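Local coordinates for protein putative LacI-family transcriptional regulator (Bacteroides fragilis, PDB 3GBV) that probably regulates transcription as a LacI-family protein, with a periplasmic-binding-protein-like domain that would be expected to bind a small effector, at residues Q115-R126 and Q153-Y164. Sequence-based numbering, arbitrary orientation.
Sequences QNSHQSGYFAAR and QQESREIGFRQY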
loop_
_atom_site.group_PDB
_atom_site.type_symbol
_atom_site.label_atom_id
_atom_site.label_comp_id
_atom_site.label_asym_id
_atom_site.label_seq_id
_atom_site.Cartn_x
_atom_site.Cartn_y
_atom_site.Cartn_z
ATOM N N GLN A 115 -9.327 10.102 -0.787
ATOM C CA GLN A 115 -9.632 8.952 -1.609
ATOM C C GLN A 115 -10.823 9.212 -2.500
ATOM O O GLN A 115 -11.613 10.131 -2.272
ATOM C CB GLN A 115 -9.964 7.723 -0.759
ATOM C CG GLN A 115 -8.850 7.193 0.110
ATOM C CD GLN A 115 -9.198 5.846 0.707
ATOM O OE1 GLN A 115 -10.336 5.607 1.115
ATOM N NE2 GLN A 115 -8.216 4.962 0.773
ATOM N N ASN A 116 -10.917 8.406 -3.544
ATOM C CA ASN A 116 -12.053 8.457 -4.423
ATOM C C ASN A 116 -13.010 7.599 -3.572
ATOM O O ASN A 116 -12.954 6.359 -3.599
ATOM C CB ASN A 116 -11.736 7.758 -5.739
ATOM C CG ASN A 116 -12.963 7.589 -6.601
ATOM O OD1 ASN A 116 -13.985 7.074 -6.147
ATOM N ND2 ASN A 116 -12.872 8.025 -7.852
ATOM N N SER A 117 -13.845 8.278 -2.788
ATOM C CA SER A 117 -14.774 7.632 -1.874
ATOM C C SER A 117 -15.615 6.518 -2.491
ATOM O O SER A 117 -15.797 5.459 -1.882
ATOM C CB SER A 117 -15.685 8.683 -1.243
ATOM O OG SER A 117 -16.367 9.423 -2.243
ATOM N N HIS A 118 -16.114 6.751 -3.699
ATOM C CA HIS A 118 -16.932 5.758 -4.376
ATOM C C HIS A 118 -16.146 4.470 -4.607
ATOM O O HIS A 118 -16.609 3.386 -4.262
ATOM C CB HIS A 118 -17.445 6.312 -5.712
ATOM C CG HIS A 118 -18.489 5.453 -6.357
ATOM N ND1 HIS A 118 -18.272 4.777 -7.540
ATOM C CD2 HIS A 118 -19.751 5.141 -5.974
ATOM C CE1 HIS A 118 -19.353 4.086 -7.856
ATOM N NE2 HIS A 118 -20.266 4.289 -6.922
ATOM N N GLN A 119 -14.952 4.604 -5.180
ATOM C CA GLN A 119 -14.086 3.460 -5.469
ATOM C C GLN A 119 -13.573 2.797 -4.196
ATOM O O GLN A 119 -13.386 1.585 -4.163
ATOM C CB GLN A 119 -12.893 3.900 -6.317
ATOM C CG GLN A 119 -12.027 2.766 -6.830
ATOM C CD GLN A 119 -12.772 1.866 -7.797
ATOM O OE1 GLN A 119 -13.596 2.340 -8.586
ATOM N NE2 GLN A 119 -12.478 0.565 -7.755
ATOM N N SER A 120 -13.339 3.596 -3.160
ATOM C CA SER A 120 -12.839 3.074 -1.898
ATOM C C SER A 120 -13.866 2.134 -1.278
ATOM O O SER A 120 -13.513 1.100 -0.710
ATOM C CB SER A 120 -12.527 4.217 -0.932
ATOM O OG SER A 120 -12.089 3.723 0.323
ATOM N N GLY A 121 -15.138 2.495 -1.404
ATOM C CA GLY A 121 -16.205 1.679 -0.858
ATOM C C GLY A 121 -16.443 0.433 -1.684
ATOM O O GLY A 121 -16.730 -0.636 -1.140
ATOM N N TYR A 122 -16.331 0.576 -3.002
ATOM C CA TYR A 122 -16.516 -0.533 -3.934
ATOM C C TYR A 122 -15.452 -1.597 -3.606
ATOM O O TYR A 122 -15.738 -2.799 -3.536
ATOM C CB TYR A 122 -16.332 -0.019 -5.366
ATOM C CG TYR A 122 -16.761 -0.976 -6.453
ATOM C CD1 TYR A 122 -18.105 -1.150 -6.765
ATOM C CD2 TYR A 122 -15.818 -1.697 -7.182
ATOM C CE1 TYR A 122 -18.501 -2.021 -7.776
ATOM C CE2 TYR A 122 -16.200 -2.572 -8.196
ATOM C CZ TYR A 122 -17.542 -2.730 -8.487
ATOM O OH TYR A 122 -17.916 -3.604 -9.486
ATOM N N PHE A 123 -14.225 -1.130 -3.407
ATOM C CA PHE A 123 -13.095 -1.990 -3.062
ATOM C C PHE A 123 -13.318 -2.663 -1.708
ATOM O O PHE A 123 -13.009 -3.849 -1.532
ATOM C CB PHE A 123 -11.804 -1.158 -3.000
ATOM C CG PHE A 123 -10.630 -1.884 -2.389
ATOM C CD1 PHE A 123 -9.822 -2.717 -3.156
ATOM C CD2 PHE A 123 -10.328 -1.722 -1.042
ATOM C CE1 PHE A 123 -8.722 -3.371 -2.585
ATOM C CE2 PHE A 123 -9.231 -2.375 -0.465
ATOM C CZ PHE A 123 -8.427 -3.199 -1.237
ATOM N N ALA A 124 -13.841 -1.892 -0.756
ATOM C CA ALA A 124 -14.102 -2.389 0.591
ATOM C C ALA A 124 -15.110 -3.525 0.534
ATOM O O ALA A 124 -14.994 -4.494 1.273
ATOM C CB ALA A 124 -14.618 -1.267 1.479
ATOM N N ALA A 125 -16.083 -3.401 -0.361
ATOM C CA ALA A 125 -17.108 -4.421 -0.542
ATOM C C ALA A 125 -16.477 -5.716 -1.041
ATOM O O ALA A 125 -16.788 -6.798 -0.535
ATOM C CB ALA A 125 -18.161 -3.941 -1.532
ATOM N N ARG A 126 -15.602 -5.598 -2.040
ATOM C CA ARG A 126 -14.904 -6.754 -2.600
ATOM C C ARG A 126 -14.174 -7.502 -1.493
ATOM O O ARG A 126 -14.312 -8.715 -1.351
ATOM C CB ARG A 126 -13.889 -6.298 -3.662
ATOM C CG ARG A 126 -12.792 -7.317 -4.024
ATOM C CD ARG A 126 -13.357 -8.567 -4.652
ATOM N NE ARG A 126 -12.329 -9.579 -4.920
ATOM C CZ ARG A 126 -11.383 -9.483 -5.856
ATOM N NH1 ARG A 126 -11.306 -8.414 -6.636
ATOM N NH2 ARG A 126 -10.518 -10.476 -6.025
ATOM N N GLN A 153 -17.109 11.843 2.366
ATOM C CA GLN A 153 -16.247 10.715 2.027
ATOM C C GLN A 153 -16.913 9.438 2.551
ATOM O O GLN A 153 -17.029 8.450 1.825
ATOM C CB GLN A 153 -14.856 10.891 2.656
ATOM C CG GLN A 153 -13.937 9.660 2.565
ATOM C CD GLN A 153 -13.333 9.444 1.185
ATOM O OE1 GLN A 153 -13.116 8.300 0.762
ATOM N NE2 GLN A 153 -13.037 10.535 0.486
ATOM N N GLN A 154 -17.362 9.472 3.805
ATOM C CA GLN A 154 -18.016 8.317 4.432
ATOM C C GLN A 154 -19.301 7.895 3.731
ATOM O O GLN A 154 -19.485 6.722 3.422
ATOM C CB GLN A 154 -18.323 8.616 5.898
ATOM C CG GLN A 154 -17.095 8.584 6.801
ATOM C CD GLN A 154 -17.384 9.134 8.179
ATOM O OE1 GLN A 154 -18.535 9.177 8.604
ATOM N NE2 GLN A 154 -16.339 9.551 8.887
ATOM N N GLU A 155 -20.180 8.860 3.484
ATOM C CA GLU A 155 -21.455 8.605 2.824
ATOM C C GLU A 155 -21.223 8.018 1.438
ATOM O O GLU A 155 -21.814 7.009 1.059
ATOM C CB GLU A 155 -22.246 9.907 2.688
ATOM C CG GLU A 155 -23.648 9.735 2.118
ATOM C CD GLU A 155 -24.129 10.966 1.352
ATOM O OE1 GLU A 155 -23.907 12.095 1.842
ATOM O OE2 GLU A 155 -24.734 10.802 0.265
ATOM N N SER A 156 -20.349 8.663 0.684
ATOM C CA SER A 156 -20.031 8.239 -0.663
ATOM C C SER A 156 -19.426 6.825 -0.688
ATOM O O SER A 156 -19.743 6.017 -1.574
ATOM C CB SER A 156 -19.070 9.258 -1.269
ATOM O OG SER A 156 -19.253 9.361 -2.658
ATOM N N ARG A 157 -18.548 6.533 0.272
ATOM C CA ARG A 157 -17.928 5.211 0.360
ATOM C C ARG A 157 -19.028 4.171 0.471
ATOM O O ARG A 157 -18.958 3.104 -0.136
ATOM C CB ARG A 157 -17.024 5.099 1.601
ATOM C CG ARG A 157 -15.630 5.677 1.437
ATOM C CD ARG A 157 -14.891 5.704 2.771
ATOM N NE ARG A 157 -13.580 6.342 2.663
ATOM C CZ ARG A 157 -12.814 6.637 3.707
ATOM N NH1 ARG A 157 -13.241 6.353 4.932
ATOM N NH2 ARG A 157 -11.624 7.198 3.529
ATOM N N GLU A 158 -20.051 4.504 1.251
ATOM C CA GLU A 158 -21.171 3.609 1.470
ATOM C C GLU A 158 -21.932 3.344 0.173
ATOM O O GLU A 158 -22.392 2.230 -0.074
ATOM C CB GLU A 158 -22.110 4.196 2.531
ATOM C CG GLU A 158 -22.966 3.144 3.184
ATOM C CD GLU A 158 -23.829 3.698 4.295
ATOM O OE1 GLU A 158 -23.280 4.284 5.255
ATOM O OE2 GLU A 158 -25.064 3.538 4.204
ATOM N N ILE A 159 -22.057 4.369 -0.659
ATOM C CA ILE A 159 -22.745 4.227 -1.937
ATOM C C ILE A 159 -21.993 3.272 -2.873
ATOM O O ILE A 159 -22.606 2.469 -3.585
ATOM C CB ILE A 159 -22.916 5.608 -2.628
ATOM C CG1 ILE A 159 -23.933 6.449 -1.850
ATOM C CG2 ILE A 159 -23.389 5.433 -4.061
ATOM C CD1 ILE A 159 -24.073 7.871 -2.371
ATOM N N GLY A 160 -20.668 3.359 -2.875
ATOM C CA GLY A 160 -19.882 2.485 -3.728
ATOM C C GLY A 160 -19.949 1.065 -3.203
ATOM O O GLY A 160 -19.910 0.087 -3.958
ATOM N N PHE A 161 -20.049 0.962 -1.884
ATOM C CA PHE A 161 -20.138 -0.325 -1.216
ATOM C C PHE A 161 -21.434 -1.036 -1.638
ATOM O O PHE A 161 -21.425 -2.199 -2.048
ATOM C CB PHE A 161 -20.133 -0.104 0.294
ATOM C CG PHE A 161 -20.256 -1.369 1.092
ATOM C CD1 PHE A 161 -19.131 -2.135 1.374
ATOM C CD2 PHE A 161 -21.491 -1.799 1.559
ATOM C CE1 PHE A 161 -19.224 -3.311 2.109
ATOM C CE2 PHE A 161 -21.597 -2.982 2.300
ATOM C CZ PHE A 161 -20.458 -3.735 2.574
ATOM N N ARG A 162 -22.549 -0.319 -1.542
ATOM C CA ARG A 162 -23.836 -0.889 -1.898
ATOM C C ARG A 162 -23.913 -1.237 -3.382
ATOM O O ARG A 162 -24.596 -2.191 -3.762
ATOM C CB ARG A 162 -24.963 0.078 -1.521
ATOM C CG ARG A 162 -25.111 0.332 -0.013
ATOM C CD ARG A 162 -26.133 1.440 0.266
ATOM N NE ARG A 162 -26.192 1.814 1.681
ATOM C CZ ARG A 162 -26.734 1.077 2.651
ATOM N NH1 ARG A 162 -27.291 -0.099 2.391
ATOM N NH2 ARG A 162 -26.694 1.511 3.898
ATOM N N GLN A 163 -23.212 -0.481 -4.225
ATOM C CA GLN A 163 -23.241 -0.770 -5.651
ATOM C C GLN A 163 -22.619 -2.137 -5.904
ATOM O O GLN A 163 -23.180 -2.963 -6.627
ATOM C CB GLN A 163 -22.478 0.285 -6.451
ATOM C CG GLN A 163 -22.744 0.199 -7.949
ATOM C CD GLN A 163 -21.943 1.205 -8.756
ATOM O OE1 GLN A 163 -21.863 2.391 -8.403
ATOM N NE2 GLN A 163 -21.349 0.740 -9.855
ATOM N N TYR A 164 -21.452 -2.368 -5.306
ATOM C CA TYR A 164 -20.768 -3.644 -5.465
ATOM C C TYR A 164 -21.662 -4.775 -4.955
ATOM O O TYR A 164 -21.790 -5.821 -5.595
ATOM C CB TYR A 164 -19.456 -3.667 -4.674
ATOM C CG TYR A 164 -18.672 -4.951 -4.860
ATOM C CD1 TYR A 164 -17.621 -5.028 -5.784
ATOM C CD2 TYR A 164 -19.004 -6.103 -4.137
ATOM C CE1 TYR A 164 -16.921 -6.220 -5.982
ATOM C CE2 TYR A 164 -18.320 -7.297 -4.334
ATOM C CZ TYR A 164 -17.278 -7.344 -5.257
ATOM O OH TYR A 164 -16.600 -8.512 -5.468
#
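Tyr-164 lies across helix 117-126, its CB against Ala-125 CB at 3.4 Å and Tyr-122 CD1 at 3.5 Å. With CG anti to the backbone N (chi1 -177°), the ring runs out over the other helix. CD1 points at the middle of the Tyr-122 face, 3.5 Å from Tyr-122 CZ, the edge of a T-shaped stack with planes at 76°. CD2 rests on Ala-125 CB, while one face of the ring covers the backbone N of Arg-126. Finally OH reaches Arg-126 CD at 3.3 Å; the arginine's tip goes on to a salt bridge with Glu-289 of the second subunit.

Further back, Gly-121 and Gly-160 let the helices close to 6.3 Å between axes, crossing at -47°. CA-H...O contacts run both ways here, among them Gly-160 CA to His-118 O and Gly-121 CA to Arg-157 O. At the N-terminal end, Gln-153 NE2 gives a nearly straight bond to Gln-115 O (3.1 Å), Gln-153 OE1 accepts from Arg-157 NE, and Arg-157 NH2 makes a weak bond to Gln-115 OE1.

Such glycine-mediated packing joins neighbouring helices within one lobe of the two-lobed periplasmic-binding fold. The chain leaves strand 111-114 of the first sheet, but helix 117-131 then lies against strands 227-231 and 246-251 of the second, next to helix 152-168, whose Phe-161 packs on Ile-138 of strand 137-144.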